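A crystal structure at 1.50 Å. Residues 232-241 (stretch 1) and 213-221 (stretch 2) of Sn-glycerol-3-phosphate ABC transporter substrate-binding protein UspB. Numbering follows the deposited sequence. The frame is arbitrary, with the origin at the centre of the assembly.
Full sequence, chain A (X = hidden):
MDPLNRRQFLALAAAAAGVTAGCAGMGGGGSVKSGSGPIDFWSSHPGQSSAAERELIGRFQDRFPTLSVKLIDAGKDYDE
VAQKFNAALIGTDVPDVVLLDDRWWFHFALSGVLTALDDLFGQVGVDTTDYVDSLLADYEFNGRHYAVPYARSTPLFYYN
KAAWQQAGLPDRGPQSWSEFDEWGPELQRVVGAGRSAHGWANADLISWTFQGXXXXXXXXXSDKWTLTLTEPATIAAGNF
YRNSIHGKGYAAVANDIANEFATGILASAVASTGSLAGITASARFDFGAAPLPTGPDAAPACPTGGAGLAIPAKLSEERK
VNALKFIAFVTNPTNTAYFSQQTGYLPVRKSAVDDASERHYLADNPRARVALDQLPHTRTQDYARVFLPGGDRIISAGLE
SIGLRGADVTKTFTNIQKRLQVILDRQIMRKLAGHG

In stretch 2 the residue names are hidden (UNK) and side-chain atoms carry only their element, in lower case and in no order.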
# COMPACT_ATOMS: atom_id res chain seq x y z
N PRO A 232 3.03 -6.04 25.10
CA PRO A 232 3.49 -4.76 25.67
C PRO A 232 4.05 -3.77 24.65
O PRO A 232 3.77 -2.58 24.77
CB PRO A 232 4.58 -5.19 26.66
CG PRO A 232 4.20 -6.57 27.05
CD PRO A 232 3.56 -7.20 25.85
N ALA A 233 4.82 -4.23 23.66
CA ALA A 233 5.39 -3.29 22.70
C ALA A 233 4.31 -2.63 21.84
O ALA A 233 4.41 -1.45 21.49
CB ALA A 233 6.43 -3.97 21.83
N THR A 234 3.27 -3.38 21.50
CA THR A 234 2.18 -2.84 20.70
C THR A 234 1.36 -1.84 21.49
O THR A 234 1.00 -0.77 20.99
CB THR A 234 1.27 -3.96 20.19
OG1 THR A 234 2.09 -4.94 19.55
CG2 THR A 234 0.24 -3.41 19.21
N ILE A 235 1.06 -2.17 22.74
CA ILE A 235 0.37 -1.23 23.61
C ILE A 235 1.19 0.05 23.79
O ILE A 235 0.65 1.16 23.78
CB ILE A 235 0.00 -1.88 24.96
CG1 ILE A 235 -1.09 -2.94 24.74
CG2 ILE A 235 -0.47 -0.83 25.97
CD1 ILE A 235 -1.45 -3.72 25.96
N ALA A 236 2.51 -0.09 23.92
CA ALA A 236 3.38 1.08 24.04
C ALA A 236 3.33 1.97 22.80
O ALA A 236 3.27 3.19 22.92
CB ALA A 236 4.81 0.65 24.34
N ALA A 237 3.35 1.35 21.61
CA ALA A 237 3.19 2.12 20.37
C ALA A 237 1.84 2.82 20.33
O ALA A 237 1.74 3.98 19.91
CB ALA A 237 3.38 1.22 19.16
N GLY A 238 0.79 2.12 20.77
CA GLY A 238 -0.53 2.72 20.86
C GLY A 238 -0.54 3.95 21.77
O GLY A 238 -1.17 4.96 21.46
N ASN A 239 0.17 3.86 22.89
CA ASN A 239 0.27 4.99 23.80
C ASN A 239 1.11 6.13 23.27
O ASN A 239 0.83 7.29 23.55
CB ASN A 239 0.74 4.53 25.19
CG ASN A 239 -0.38 3.91 25.99
OD1 ASN A 239 -0.31 2.76 26.41
ND2 ASN A 239 -1.45 4.67 26.20
N PHE A 240 2.13 5.82 22.46
CA PHE A 240 2.88 6.87 21.77
C PHE A 240 1.93 7.70 20.91
O PHE A 240 1.94 8.94 20.95
CB PHE A 240 3.97 6.23 20.89
CG PHE A 240 4.58 7.17 19.91
CD1 PHE A 240 5.64 7.99 20.30
CD2 PHE A 240 4.13 7.24 18.60
CE1 PHE A 240 6.23 8.86 19.40
CE2 PHE A 240 4.72 8.13 17.69
CZ PHE A 240 5.76 8.93 18.10
N TYR A 241 1.10 7.01 20.15
CA TYR A 241 0.10 7.63 19.30
C TYR A 241 -0.92 8.42 20.13
O TYR A 241 -1.19 9.58 19.85
CB TYR A 241 -0.56 6.54 18.45
CG TYR A 241 -1.87 6.88 17.80
CD1 TYR A 241 -3.07 6.46 18.35
CD2 TYR A 241 -1.92 7.60 16.60
CE1 TYR A 241 -4.28 6.74 17.75
CE2 TYR A 241 -3.13 7.88 15.98
CZ TYR A 241 -4.30 7.45 16.57
OH TYR A 241 -5.51 7.73 15.97
N UNK A 213 5.06 3.02 12.56
CA UNK A 213 5.52 3.33 13.92
C UNK A 213 5.34 2.16 14.87
O UNK A 213 6.21 1.96 15.71
c UNK A 213 4.66 4.53 14.34
c UNK A 213 4.20 4.10 12.03
c UNK A 213 3.64 4.70 13.29
N UNK A 214 4.28 1.38 14.72
CA UNK A 214 4.11 0.20 15.54
C UNK A 214 5.32 -0.73 15.40
O UNK A 214 5.97 -1.08 16.40
c UNK A 214 2.80 -0.50 15.14
o UNK A 214 2.68 -1.47 17.34
c UNK A 214 2.32 -1.51 16.16
n UNK A 214 1.47 -2.42 15.69
N UNK A 215 5.66 -1.09 14.17
CA UNK A 215 6.85 -1.91 13.91
C UNK A 215 8.14 -1.26 14.45
O UNK A 215 9.01 -1.96 14.98
c UNK A 215 7.01 -2.14 12.41
c UNK A 215 5.60 -3.05 10.42
c UNK A 215 5.28 -4.05 12.40
c UNK A 215 4.43 -3.58 7.96
c UNK A 215 6.00 -3.05 11.79
n UNK A 215 4.47 -4.68 11.48
c UNK A 215 4.65 -4.08 10.26
c UNK A 215 4.05 -4.35 9.03
c UNK A 215 5.37 -2.55 8.09
c UNK A 215 5.96 -2.28 9.31
N UNK A 216 8.27 0.05 14.28
CA UNK A 216 9.48 0.76 14.71
C UNK A 216 9.70 0.63 16.22
O UNK A 216 10.84 0.64 16.70
c UNK A 216 9.41 2.22 14.30
N UNK A 217 8.60 0.51 16.95
CA UNK A 217 8.63 0.38 18.41
C UNK A 217 8.62 -1.08 18.86
O UNK A 217 8.58 -1.35 20.06
c UNK A 217 7.45 1.15 19.03
c UNK A 217 8.95 4.46 20.14
c UNK A 217 7.09 4.94 18.69
c UNK A 217 6.87 3.56 18.53
c UNK A 217 7.69 2.63 19.17
c UNK A 217 8.13 5.38 19.50
c UNK A 217 8.72 3.10 19.98
N UNK A 218 8.69 -2.01 17.91
CA UNK A 218 8.73 -3.42 18.22
C UNK A 218 7.37 -4.07 18.36
O UNK A 218 7.28 -5.24 18.74
N UNK A 219 6.31 -3.33 18.05
CA UNK A 219 4.97 -3.86 18.08
C UNK A 219 4.55 -4.46 16.75
O UNK A 219 5.28 -4.40 15.76
N UNK A 220 3.35 -5.04 16.73
CA UNK A 220 2.73 -5.53 15.50
C UNK A 220 1.28 -5.80 15.80
O UNK A 220 0.91 -6.04 16.95
c UNK A 220 3.41 -6.80 15.03
N UNK A 221 0.43 -5.77 14.78
CA UNK A 221 -0.95 -6.21 14.96
C UNK A 221 -0.99 -7.72 15.15
O UNK A 221 -1.85 -8.26 15.86
o UNK A 221 -1.97 -0.34 12.35
c UNK A 221 -1.79 -3.38 14.36
c UNK A 221 -1.96 -2.65 11.70
c UNK A 221 -1.80 -5.84 13.75
c UNK A 221 -1.93 -3.99 12.05
c UNK A 221 -1.83 -4.38 13.39
c UNK A 221 -1.83 -2.04 14.01
c UNK A 221 -1.93 -1.68 12.68
O HOH W 1 7.02 -0.38 22.17

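Position 213 lies in the last turns of a helix and carries three side-chain carbons that close a ring onto the backbone N. That ring identifies Pro213; its phi of -59° fits the helix.

Position 214 has two side-chain carbons, the second bearing one oxygen and one nitrogen. A carboxylate would carry two oxygens; a carboxamide on so short a stem is Asn214. Its CB points sideways, yet its end comes nearer: the short stem brings OD1 to 3.3 Å from Ala237 CB and 3.6 Å from Thr234 CG2. This oxygen is buried by the contact without a polar partner in the model.

At position 215 one carbon leads to fused five- and six-membered rings of eight carbons and one nitrogen, an indole: Trp215. It points away from stretch 1, buried, and its NE1 is hydrogen-bonded elsewhere in the structure.

Position 216 has a single side-chain carbon, so it is Ala216, out of reach of stretch 1, which makes no demand on it.

Position 217 shows one carbon followed by a six-carbon ring with no heteroatom, which makes it Phe217. It points toward stretch 1, where CB packs 4.1 Å from Ala237 CB and CE2 sits 3.6 Å from Phe240 CG, over one face of that ring. The planes meet obliquely at 52°, with centroids 4.9 Å apart. An apolar ring suits this greasy ground.

Position 218 has no side-chain atoms and a phi of +88°. This is Gly218, ending the helix in a Schellman motif; a CB would be jammed against the preceding carbonyl oxygen.

Position 219 is also bare, for a different reason: an ideal CB would lie 2.9 Å from Thr234 CA and 2.1 Å from Asn214 OD1. Gly219 therefore lets the backbones close to 4.0 Å between its CA and Thr234 CA.

Position 220 has one carbon, pointing away: Ala220. It takes part through its backbone O, 3.1 Å from Thr234 OG1.

Position 221 has one carbon and a six-carbon ring bearing an oxygen, hence Tyr221. It too points away; its ring is buried while OH is hydrogen-bonded elsewhere in the structure.

The contact works by seating a helix against a helix end and the loop beyond it. Small residues permit the approach: Ala233 CB rests 3.4 Å from Gly218 O, and Ala237 faces Asn214 and Phe217. The aromatic pair extends the packing, while a water donates to both Phe217 O (2.8 Å) and Ala233 O (2.9 Å), bridging the two backbones.

Stretch 2, residues 213-221: PNWAFGGAY
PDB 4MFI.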